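Local coordinates for putative alpha/beta hydrolase fold protein (Candidatus Nitrososphaera gargensis, PDB 5A62) that probably acts as a hydrolase of the alpha/beta hydrolase fold, consistent with a carboxylesterase that cleaves ester bonds, at residues 9-21 and 51-65. Residues are numbered along the deposited sequence; the frame is centred on the assembly and turned at random.
Sequences NSVSTYYEDHGDA and FRVIAYELRGHHRTN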
ATOM      1  N   ASN A   9       4.871  14.692 -10.881  1.00 14.72           N
ATOM      2  CA  ASN A   9       4.520  13.283 -10.732  1.00 14.20           C
ATOM      3  C   ASN A   9       3.827  12.704 -11.978  1.00 12.86           C
ATOM      4  O   ASN A   9       3.564  11.513 -12.059  1.00 12.71           O
ATOM      5  CB  ASN A   9       3.708  13.059  -9.473  1.00 14.06           C
ATOM      6  CG  ASN A   9       2.348  13.726  -9.523  1.00 15.01           C
ATOM      7  OD1 ASN A   9       1.782  13.908 -10.557  1.00 15.49           O
ATOM      8  ND2 ASN A   9       1.826  14.076  -8.371  1.00 16.68           N
ATOM      9  N   SER A  10       3.653  13.518 -13.034  1.00 11.64           N
ATOM     10  CA  SER A  10       3.063  13.142 -14.297  1.00 11.64           C
ATOM     11  C   SER A  10       1.630  12.624 -14.232  1.00 10.59           C
ATOM     12  O   SER A  10       1.115  12.173 -15.234  1.00 12.22           O
ATOM     13  CB  SER A  10       3.935  12.178 -15.062  1.00 13.24           C
ATOM     14  OG  SER A  10       5.270  12.711 -15.182  1.00 16.37           O
ATOM     15  N   VAL A  11       0.970  12.778 -13.112  1.00 11.58           N
ATOM     16  CA  VAL A  11      -0.460  12.489 -13.048  1.00 11.00           C
ATOM     17  C   VAL A  11      -1.227  13.526 -13.793  1.00 10.82           C
ATOM     18  O   VAL A  11      -1.063  14.727 -13.501  1.00 12.72           O
ATOM     19  CB  VAL A  11      -0.938  12.389 -11.597  1.00 12.33           C
ATOM     20  CG1 VAL A  11      -2.432  12.117 -11.501  1.00 13.66           C
ATOM     21  CG2 VAL A  11      -0.195  11.232 -10.829  1.00 12.88           C
ATOM     22  N   SER A  12      -2.067  13.130 -14.701  1.00 10.09           N
ATOM     23  CA  SER A  12      -2.972  14.056 -15.419  1.00 11.03           C
ATOM     24  C   SER A  12      -4.407  13.737 -15.009  1.00  9.87           C
ATOM     25  O   SER A  12      -5.011  12.786 -15.475  1.00 10.89           O
ATOM     26  CB  SER A  12      -2.783  13.900 -16.863  1.00 12.93           C
ATOM     27  OG  SER A  12      -3.519  14.837 -17.556  1.00 17.02           O
ATOM     28  N   THR A  13      -4.935  14.554 -14.109  1.00  8.86           N
ATOM     29  CA  THR A  13      -6.250  14.377 -13.567  1.00  9.15           C
ATOM     30  C   THR A  13      -7.275  14.907 -14.498  1.00  8.94           C
ATOM     31  O   THR A  13      -7.287  16.115 -14.833  1.00  9.64           O
ATOM     32  CB  THR A  13      -6.378  15.148 -12.247  1.00  9.80           C
ATOM     33  OG1 THR A  13      -5.499  14.523 -11.262  1.00 10.72           O
ATOM     34  CG2 THR A  13      -7.770  15.184 -11.748  1.00  9.77           C
ATOM     35  N   TYR A  14      -8.204  14.068 -14.890  1.00  8.29           N
ATOM     36  CA  TYR A  14      -9.392  14.503 -15.591  1.00  8.72           C
ATOM     37  C   TYR A  14     -10.380  15.054 -14.639  1.00  9.68           C
ATOM     38  O   TYR A  14     -10.705  14.415 -13.607  1.00  9.83           O
ATOM     39  CB  TYR A  14     -10.049  13.385 -16.394  1.00  8.91           C
ATOM     40  CG  TYR A  14     -11.245  13.830 -17.135  1.00 10.23           C
ATOM     41  CD1 TYR A  14     -11.115  14.465 -18.386  1.00 11.71           C
ATOM     42  CD2 TYR A  14     -12.487  13.718 -16.594  1.00 11.02           C
ATOM     43  CE1 TYR A  14     -12.267  14.950 -19.030  1.00 12.10           C
ATOM     44  CE2 TYR A  14     -13.621  14.168 -17.248  1.00 11.56           C
ATOM     45  CZ  TYR A  14     -13.454  14.785 -18.449  1.00 12.34           C
ATOM     46  OH  TYR A  14     -14.582  15.296 -19.088  1.00 14.46           O
ATOM     47  N   TYR A  15     -10.911  16.227 -14.928  1.00  9.61           N
ATOM     48  CA  TYR A  15     -11.934  16.853 -14.134  1.00 10.12           C
ATOM     49  C   TYR A  15     -12.960  17.560 -14.939  1.00 10.35           C
ATOM     50  O   TYR A  15     -12.710  17.817 -16.098  1.00 10.53           O
ATOM     51  CB  TYR A  15     -11.309  17.811 -13.097  1.00 10.38           C
ATOM     52  CG  TYR A  15     -10.808  19.091 -13.718  1.00 10.77           C
ATOM     53  CD1 TYR A  15      -9.550  19.215 -14.227  1.00 10.82           C
ATOM     54  CD2 TYR A  15     -11.653  20.187 -13.708  1.00 12.31           C
ATOM     55  CE1 TYR A  15      -9.100  20.382 -14.803  1.00 12.76           C
ATOM     56  CE2 TYR A  15     -11.245  21.352 -14.339  1.00 12.80           C
ATOM     57  CZ  TYR A  15      -9.978  21.441 -14.859  1.00 13.46           C
ATOM     58  OH  TYR A  15      -9.461  22.618 -15.447  1.00 17.02           O
ATOM     59  N   GLU A  16     -14.085  17.865 -14.310  1.00 10.17           N
ATOM     60  CA  GLU A  16     -15.156  18.753 -14.897  1.00 10.36           C
ATOM     61  C   GLU A  16     -15.522  19.741 -13.854  1.00 12.19           C
ATOM     62  O   GLU A  16     -15.566  19.491 -12.672  1.00 12.17           O
ATOM     63  CB  GLU A  16     -16.343  17.980 -15.371  1.00 10.95           C
ATOM     64  CG  GLU A  16     -16.014  16.995 -16.457  1.00 11.88           C
ATOM     65  CD  GLU A  16     -17.154  16.055 -16.794  1.00 13.61           C
ATOM     66  OE1 GLU A  16     -18.231  16.085 -16.171  1.00 15.80           O
ATOM     67  OE2 GLU A  16     -16.953  15.211 -17.720  1.00 16.70           O
ATOM     68  N   ASP A  17     -15.810  20.970 -14.317  1.00 11.99           N
ATOM     69  CA  ASP A  17     -16.172  22.111 -13.480  1.00 13.68           C
ATOM     70  C   ASP A  17     -17.450  22.656 -14.058  1.00 14.61           C
ATOM     71  O   ASP A  17     -17.421  23.373 -15.107  1.00 16.93           O
ATOM     72  CB  ASP A  17     -15.052  23.131 -13.518  1.00 15.02           C
ATOM     73  CG  ASP A  17     -15.292  24.347 -12.625  1.00 19.15           C
ATOM     74  OD1 ASP A  17     -16.359  24.505 -12.048  1.00 19.44           O
ATOM     75  OD2 ASP A  17     -14.364  25.177 -12.553  1.00 21.37           O
ATOM     76  N   HIS A  18     -18.566  22.298 -13.493  1.00 13.14           N
ATOM     77  CA  HIS A  18     -19.880  22.636 -14.007  1.00 14.81           C
ATOM     78  C   HIS A  18     -20.471  23.801 -13.261  1.00 15.56           C
ATOM     79  O   HIS A  18     -20.344  23.966 -12.050  1.00 14.26           O
ATOM     80  CB  HIS A  18     -20.807  21.455 -13.802  1.00 15.94           C
ATOM     81  CG  HIS A  18     -20.495  20.247 -14.629  1.00 15.84           C
ATOM     82  ND1 HIS A  18     -19.672  19.201 -14.236  1.00 17.58           N
ATOM     83  CD2 HIS A  18     -21.002  19.874 -15.829  1.00 17.04           C
ATOM     84  CE1 HIS A  18     -19.656  18.278 -15.180  1.00 15.16           C
ATOM     85  NE2 HIS A  18     -20.454  18.668 -16.152  1.00 21.43           N
ATOM     86  N   GLY A  19     -21.311  24.577 -13.980  1.00 16.54           N
ATOM     87  CA  GLY A  19     -21.999  25.648 -13.308  1.00 18.27           C
ATOM     88  C   GLY A  19     -21.225  26.953 -13.323  1.00 19.99           C
ATOM     89  O   GLY A  19     -20.115  27.085 -13.846  1.00 20.75           O
ATOM     90  N   ASP A  20     -21.808  27.959 -12.697  1.00 23.27           N
ATOM     91  CA  ASP A  20     -21.200  29.262 -12.655  1.00 25.20           C
ATOM     92  C   ASP A  20     -20.083  29.357 -11.653  1.00 23.76           C
ATOM     93  O   ASP A  20     -20.242  28.915 -10.508  1.00 19.67           O
ATOM     94  CB  ASP A  20     -22.256  30.296 -12.262  1.00 27.50           C
ATOM     95  CG  ASP A  20     -21.787  31.720 -12.513  1.00 31.14           C
ATOM     96  OD1 ASP A  20     -21.029  32.288 -11.718  1.00 29.89           O
ATOM     97  OD2 ASP A  20     -22.179  32.283 -13.561  1.00 38.29           O
ATOM     98  N   ALA A  21     -18.987  29.969 -12.040  1.00 26.81           N
ATOM     99  CA  ALA A  21     -17.855  30.133 -11.161  1.00 28.26           C
ATOM    100  C   ALA A  21     -18.118  30.910  -9.880  1.00 26.46           C
ATOM    101  O   ALA A  21     -17.360  30.800  -8.933  1.00 29.05           O
ATOM    102  CB  ALA A  21     -16.693  30.739 -11.915  1.00 32.19           C
ATOM    103  N   PHE A  51     -25.713  25.136  -7.428  1.00 17.23           N
ATOM    104  CA  PHE A  51     -24.318  24.943  -7.101  1.00 15.55           C
ATOM    105  C   PHE A  51     -23.384  24.865  -8.293  1.00 14.11           C
ATOM    106  O   PHE A  51     -23.820  24.595  -9.409  1.00 16.37           O
ATOM    107  CB  PHE A  51     -24.264  23.583  -6.388  1.00 14.47           C
ATOM    108  CG  PHE A  51     -24.924  23.599  -5.080  1.00 14.77           C
ATOM    109  CD1 PHE A  51     -24.306  24.192  -4.013  1.00 15.28           C
ATOM    110  CD2 PHE A  51     -26.163  22.982  -4.880  1.00 15.57           C
ATOM    111  CE1 PHE A  51     -24.894  24.196  -2.753  1.00 16.96           C
ATOM    112  CE2 PHE A  51     -26.758  23.007  -3.611  1.00 15.84           C
ATOM    113  CZ  PHE A  51     -26.147  23.642  -2.571  1.00 16.95           C
ATOM    114  N   ARG A  52     -22.111  25.160  -8.016  1.00 13.93           N
ATOM    115  CA  ARG A  52     -21.024  24.876  -8.940  1.00 13.32           C
ATOM    116  C   ARG A  52     -20.590  23.435  -8.533  1.00 12.77           C
ATOM    117  O   ARG A  52     -20.573  23.140  -7.360  1.00 13.99           O
ATOM    118  CB  ARG A  52     -19.895  25.820  -8.752  1.00 14.58           C
ATOM    119  CG  ARG A  52     -18.665  25.539  -9.547  1.00 14.56           C
ATOM    120  CD  ARG A  52     -17.593  26.491  -9.164  1.00 14.88           C
ATOM    121  NE  ARG A  52     -16.357  26.339  -9.876  1.00 14.95           N
ATOM    122  CZ  ARG A  52     -15.289  27.086  -9.674  1.00 17.29           C
ATOM    123  NH1 ARG A  52     -15.243  27.994  -8.702  1.00 19.48           N
ATOM    124  NH2 ARG A  52     -14.230  26.883 -10.424  1.00 20.55           N
ATOM    125  N   VAL A  53     -20.411  22.604  -9.508  1.00 12.85           N
ATOM    126  CA  VAL A  53     -20.133  21.153  -9.273  1.00 12.26           C
ATOM    127  C   VAL A  53     -18.824  20.772  -9.928  1.00 11.72           C
ATOM    128  O   VAL A  53     -18.690  20.814 -11.162  1.00 12.46           O
ATOM    129  CB  VAL A  53     -21.225  20.268  -9.784  1.00 13.35           C
ATOM    130  CG1 VAL A  53     -20.977  18.814  -9.329  1.00 14.59           C
ATOM    131  CG2 VAL A  53     -22.567  20.781  -9.233  1.00 15.81           C
ATOM    132  N   ILE A  54     -17.870  20.377  -9.104  1.00 11.42           N
ATOM    133  CA  ILE A  54     -16.572  19.922  -9.547  1.00 10.58           C
ATOM    134  C   ILE A  54     -16.490  18.421  -9.346  1.00 10.32           C
ATOM    135  O   ILE A  54     -16.835  17.960  -8.243  1.00 12.09           O
ATOM    136  CB  ILE A  54     -15.456  20.600  -8.772  1.00 13.09           C
ATOM    137  CG1 ILE A  54     -15.504  22.132  -9.064  1.00 16.38           C
ATOM    138  CG2 ILE A  54     -14.093  20.044  -9.205  1.00 13.23           C
ATOM    139  CD1 ILE A  54     -14.923  22.951  -7.963  1.00 22.25           C
ATOM    140  N   ALA A  55     -16.135  17.682 -10.360  1.00  9.71           N
ATOM    141  CA  ALA A  55     -15.944  16.222 -10.203  1.00 10.24           C
ATOM    142  C   ALA A  55     -14.645  15.853 -10.861  1.00 10.56           C
ATOM    143  O   ALA A  55     -14.220  16.521 -11.793  1.00 10.92           O
ATOM    144  CB  ALA A  55     -17.090  15.487 -10.815  1.00 10.21           C
ATOM    145  N   TYR A  56     -13.967  14.839 -10.375  1.00  8.53           N
ATOM    146  CA  TYR A  56     -12.711  14.422 -10.925  1.00  8.66           C
ATOM    147  C   TYR A  56     -12.532  12.937 -10.855  1.00  7.95           C
ATOM    148  O   TYR A  56     -13.259  12.264 -10.146  1.00  8.56           O
ATOM    149  CB  TYR A  56     -11.512  15.201 -10.362  1.00  8.71           C
ATOM    150  CG  TYR A  56     -11.116  14.747  -8.984  1.00  8.84           C
ATOM    151  CD1 TYR A  56     -11.863  15.080  -7.862  1.00  9.06           C
ATOM    152  CD2 TYR A  56      -9.987  13.983  -8.778  1.00  9.12           C
ATOM    153  CE1 TYR A  56     -11.450  14.687  -6.615  1.00  9.04           C
ATOM    154  CE2 TYR A  56      -9.582  13.605  -7.550  1.00  9.46           C
ATOM    155  CZ  TYR A  56     -10.361  13.918  -6.474  1.00  9.48           C
ATOM    156  OH  TYR A  56      -9.940  13.561  -5.236  1.00  9.76           O
ATOM    157  N   GLU A  57     -11.616  12.409 -11.626  1.00  7.50           N
ATOM    158  CA  GLU A  57     -11.311  11.010 -11.655  1.00  7.41           C
ATOM    159  C   GLU A  57     -10.003  10.763 -10.955  1.00  7.99           C
ATOM    160  O   GLU A  57      -8.977  11.353 -11.231  1.00  8.08           O
ATOM    161  CB  GLU A  57     -11.383  10.468 -13.080  1.00  7.69           C
ATOM    162  CG  GLU A  57     -12.834  10.474 -13.561  1.00  8.31           C
ATOM    163  CD  GLU A  57     -13.178  10.225 -14.981  1.00  9.03           C
ATOM    164  OE1 GLU A  57     -12.311  10.208 -15.856  1.00  9.43           O
ATOM    165  OE2 GLU A  57     -14.391   9.987 -15.177  1.00  9.12           O
ATOM    166  N   LEU A  58     -10.058   9.821  -9.997  1.00  7.40           N
ATOM    167  CA  LEU A  58      -8.904   9.343  -9.272  1.00  7.39           C
ATOM    168  C   LEU A  58      -7.852   8.703 -10.143  1.00  6.77           C
ATOM    169  O   LEU A  58      -8.139   8.224 -11.217  1.00  6.74           O
ATOM    170  CB  LEU A  58      -9.338   8.331  -8.223  1.00  8.79           C
ATOM    171  CG  LEU A  58     -10.275   8.857  -7.151  1.00  9.06           C
ATOM    172  CD1 LEU A  58     -10.629   7.670  -6.216  1.00  9.92           C
ATOM    173  CD2 LEU A  58      -9.770  10.034  -6.396  1.00  9.85           C
ATOM    174  N   ARG A  59      -6.623   8.617  -9.645  1.00  7.13           N
ATOM    175  CA  ARG A  59      -5.514   7.968 -10.365  1.00  6.83           C
ATOM    176  C   ARG A  59      -5.945   6.656 -10.927  1.00  7.18           C
ATOM    177  O   ARG A  59      -6.549   5.793 -10.213  1.00  7.32           O
ATOM    178  CB  ARG A  59      -4.312   7.708  -9.469  1.00  8.10           C
ATOM    179  CG  ARG A  59      -3.685   8.993  -8.979  1.00  8.26           C
ATOM    180  CD  ARG A  59      -2.384   8.722  -8.322  1.00  9.71           C
ATOM    181  NE  ARG A  59      -1.840   9.949  -7.737  1.00  9.21           N
ATOM    182  CZ  ARG A  59      -0.585  10.077  -7.328  1.00  9.95           C
ATOM    183  NH1 ARG A  59       0.281   9.089  -7.502  1.00 10.26           N
ATOM    184  NH2 ARG A  59      -0.238  11.265  -6.802  1.00 10.90           N
ATOM    185  N   GLY A  60      -5.714   6.457 -12.204  1.00  7.62           N
ATOM    186  CA  GLY A  60      -5.944   5.170 -12.817  1.00  7.29           C
ATOM    187  C   GLY A  60      -7.388   4.802 -13.080  1.00  7.49           C
ATOM    188  O   GLY A  60      -7.726   3.630 -13.430  1.00  9.54           O
ATOM    189  N   HIS A  61      -8.314   5.749 -12.876  1.00  7.08           N
ATOM    190  CA  HIS A  61      -9.723   5.535 -13.079  1.00  7.29           C
ATOM    191  C   HIS A  61     -10.154   6.358 -14.309  1.00  8.40           C
ATOM    192  O   HIS A  61      -9.960   7.557 -14.386  1.00  8.78           O
ATOM    193  CB  HIS A  61     -10.523   5.980 -11.873  1.00  7.08           C
ATOM    194  CG  HIS A  61     -10.400   5.033 -10.717  1.00  6.61           C
ATOM    195  ND1 HIS A  61      -9.223   4.736 -10.061  1.00  7.58           N
ATOM    196  CD2 HIS A  61     -11.348   4.255 -10.154  1.00  7.05           C
ATOM    197  CE1 HIS A  61      -9.474   3.827  -9.123  1.00  7.84           C
ATOM    198  NE2 HIS A  61     -10.749   3.512  -9.162  1.00  7.53           N
ATOM    199  N   HIS A  62     -10.666   5.637 -15.325  1.00  8.65           N
ATOM    200  CA  HIS A  62     -11.252   6.221 -16.565  1.00  9.14           C
ATOM    201  C   HIS A  62     -10.203   7.091 -17.219  1.00  8.45           C
ATOM    202  O   HIS A  62      -9.178   6.580 -17.693  1.00 11.12           O
ATOM    203  CB  HIS A  62     -12.584   6.881 -16.243  1.00  8.55           C
ATOM    204  CG  HIS A  62     -13.443   7.246 -17.410  1.00 10.39           C
ATOM    205  ND1 HIS A  62     -13.299   6.773 -18.690  1.00 13.20           N
ATOM    206  CD2 HIS A  62     -14.474   8.095 -17.417  1.00 10.43           C
ATOM    207  CE1 HIS A  62     -14.271   7.307 -19.449  1.00 10.60           C
ATOM    208  NE2 HIS A  62     -14.989   8.096 -18.706  1.00 14.12           N
ATOM    209  N   ARG A  63     -10.411   8.389 -17.236  1.00  8.44           N
ATOM    210  CA  ARG A  63      -9.540   9.320 -17.993  1.00  9.19           C
ATOM    211  C   ARG A  63      -8.330   9.757 -17.284  1.00  9.79           C
ATOM    212  O   ARG A  63      -7.454  10.362 -17.928  1.00 11.42           O
ATOM    213  CB  ARG A  63     -10.358  10.516 -18.491  1.00  9.66           C
ATOM    214  CG  ARG A  63     -11.377  10.072 -19.529  1.00  9.80           C
ATOM    215  CD  ARG A  63     -12.525  11.042 -19.711  1.00 11.09           C
ATOM    216  NE  ARG A  63     -13.466  11.013 -18.580  1.00 10.54           N
ATOM    217  CZ  ARG A  63     -14.717  11.406 -18.603  1.00 12.01           C
ATOM    218  NH1 ARG A  63     -15.231  11.889 -19.741  1.00 13.22           N
ATOM    219  NH2 ARG A  63     -15.482  11.279 -17.554  1.00 11.59           N
ATOM    220  N   THR A  64      -8.159   9.484 -16.007  1.00  8.41           N
ATOM    221  CA  THR A  64      -6.948   9.801 -15.257  1.00  8.56           C
ATOM    222  C   THR A  64      -5.951   8.656 -15.275  1.00  8.79           C
ATOM    223  O   THR A  64      -6.316   7.528 -15.049  1.00 10.24           O
ATOM    224  CB  THR A  64      -7.299  10.207 -13.822  1.00  8.81           C
ATOM    225  OG1 THR A  64      -8.156  11.354 -13.861  1.00  8.39           O
ATOM    226  CG2 THR A  64      -6.048  10.524 -12.998  1.00  8.36           C
ATOM    227  N   ASN A  65      -4.727   8.959 -15.569  1.00  9.00           N
ATOM    228  CA  ASN A  65      -3.610   8.057 -15.603  1.00  9.72           C
ATOM    229  C   ASN A  65      -3.001   7.808 -14.249  1.00  9.58           C
ATOM    230  O   ASN A  65      -3.585   8.183 -13.232  1.00  8.91           O
ATOM    231  CB  ASN A  65      -2.586   8.554 -16.588  1.00 10.52           C
ATOM    232  CG  ASN A  65      -1.861   9.750 -16.068  1.00 11.00           C
ATOM    233  OD1 ASN A  65      -2.316  10.436 -15.193  1.00 12.50           O
ATOM    234  ND2 ASN A  65      -0.640   9.951 -16.554  1.00 13.52           N
TER
HETATM  235  O   HOH W   1       2.835  11.802  -6.326  1.00 27.34           O
HETATM  236  O   HOH W   2      -4.898  11.304 -17.763  1.00 13.81           O
HETATM  237  O   HOH W   3      -6.816  12.433  -9.798  1.00  9.66           O
HETATM  238  O   HOH W   4     -17.881  12.748 -17.984  1.00 18.72           O
HETATM  239  O   HOH W   5     -17.271  29.069  -6.946  1.00 22.92           O
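Y15 to H18 pair antiparallel with Y56 to V53 near one margin of the alpha/beta hydrolase sheet. Strand 12-18 lies between strands 3-5 and 52-56. H18 and V53 exchange two backbone hydrogen bonds, as do E16 and A55. One further backbone bond runs from E57 N to Y14 O.

Farther along, T64 and N65 bond the edge of 9-21 with their side chains. T64 OG1 accepts from Y14 N (2.9 Å) and donates to E57 O (2.8 Å), so one hydroxyl links the two segments. The amide of N65 spans S10 and S12. N65 OD1 accepts from S12 N at 2.7 Å, and N65 ND2 gives a nearly straight bond to S10 O.

Two salt bridges flank the pairing. The R52 chain runs straight out, CG opposite the backbone N (chi1 174°), which brings NE and NH2 level with the D17 carboxylate. R52 NE binds D17 OD1 and R52 NH2 binds D17 OD2 (2.7 Å), each on the syn side, with the two planes nearly coplanar. R63 also grips E57 side-on, but R63 NH2 comes to E57 OE2 from above the carboxylate plane. E57 OE2 also accepts from I36 N.

The guanidinium of R63 lies flat on the Y14 ring, planes 14° apart, in an off-centre cation-pi stack. R63 CD sits over the same ring face. F3 meets the Y14 ring edge-to-face.

Y15 CB touches Y56 CB in an apolar contact. Separately, V11 CG2 rests over the centre of the R59 guanidinium, which is salt-bridged to D80.

Water 4 joins E16 OE2 to R63 NH2, and Y14 OH donates to the anti lone pair of E16 OE2 at 2.7 Å.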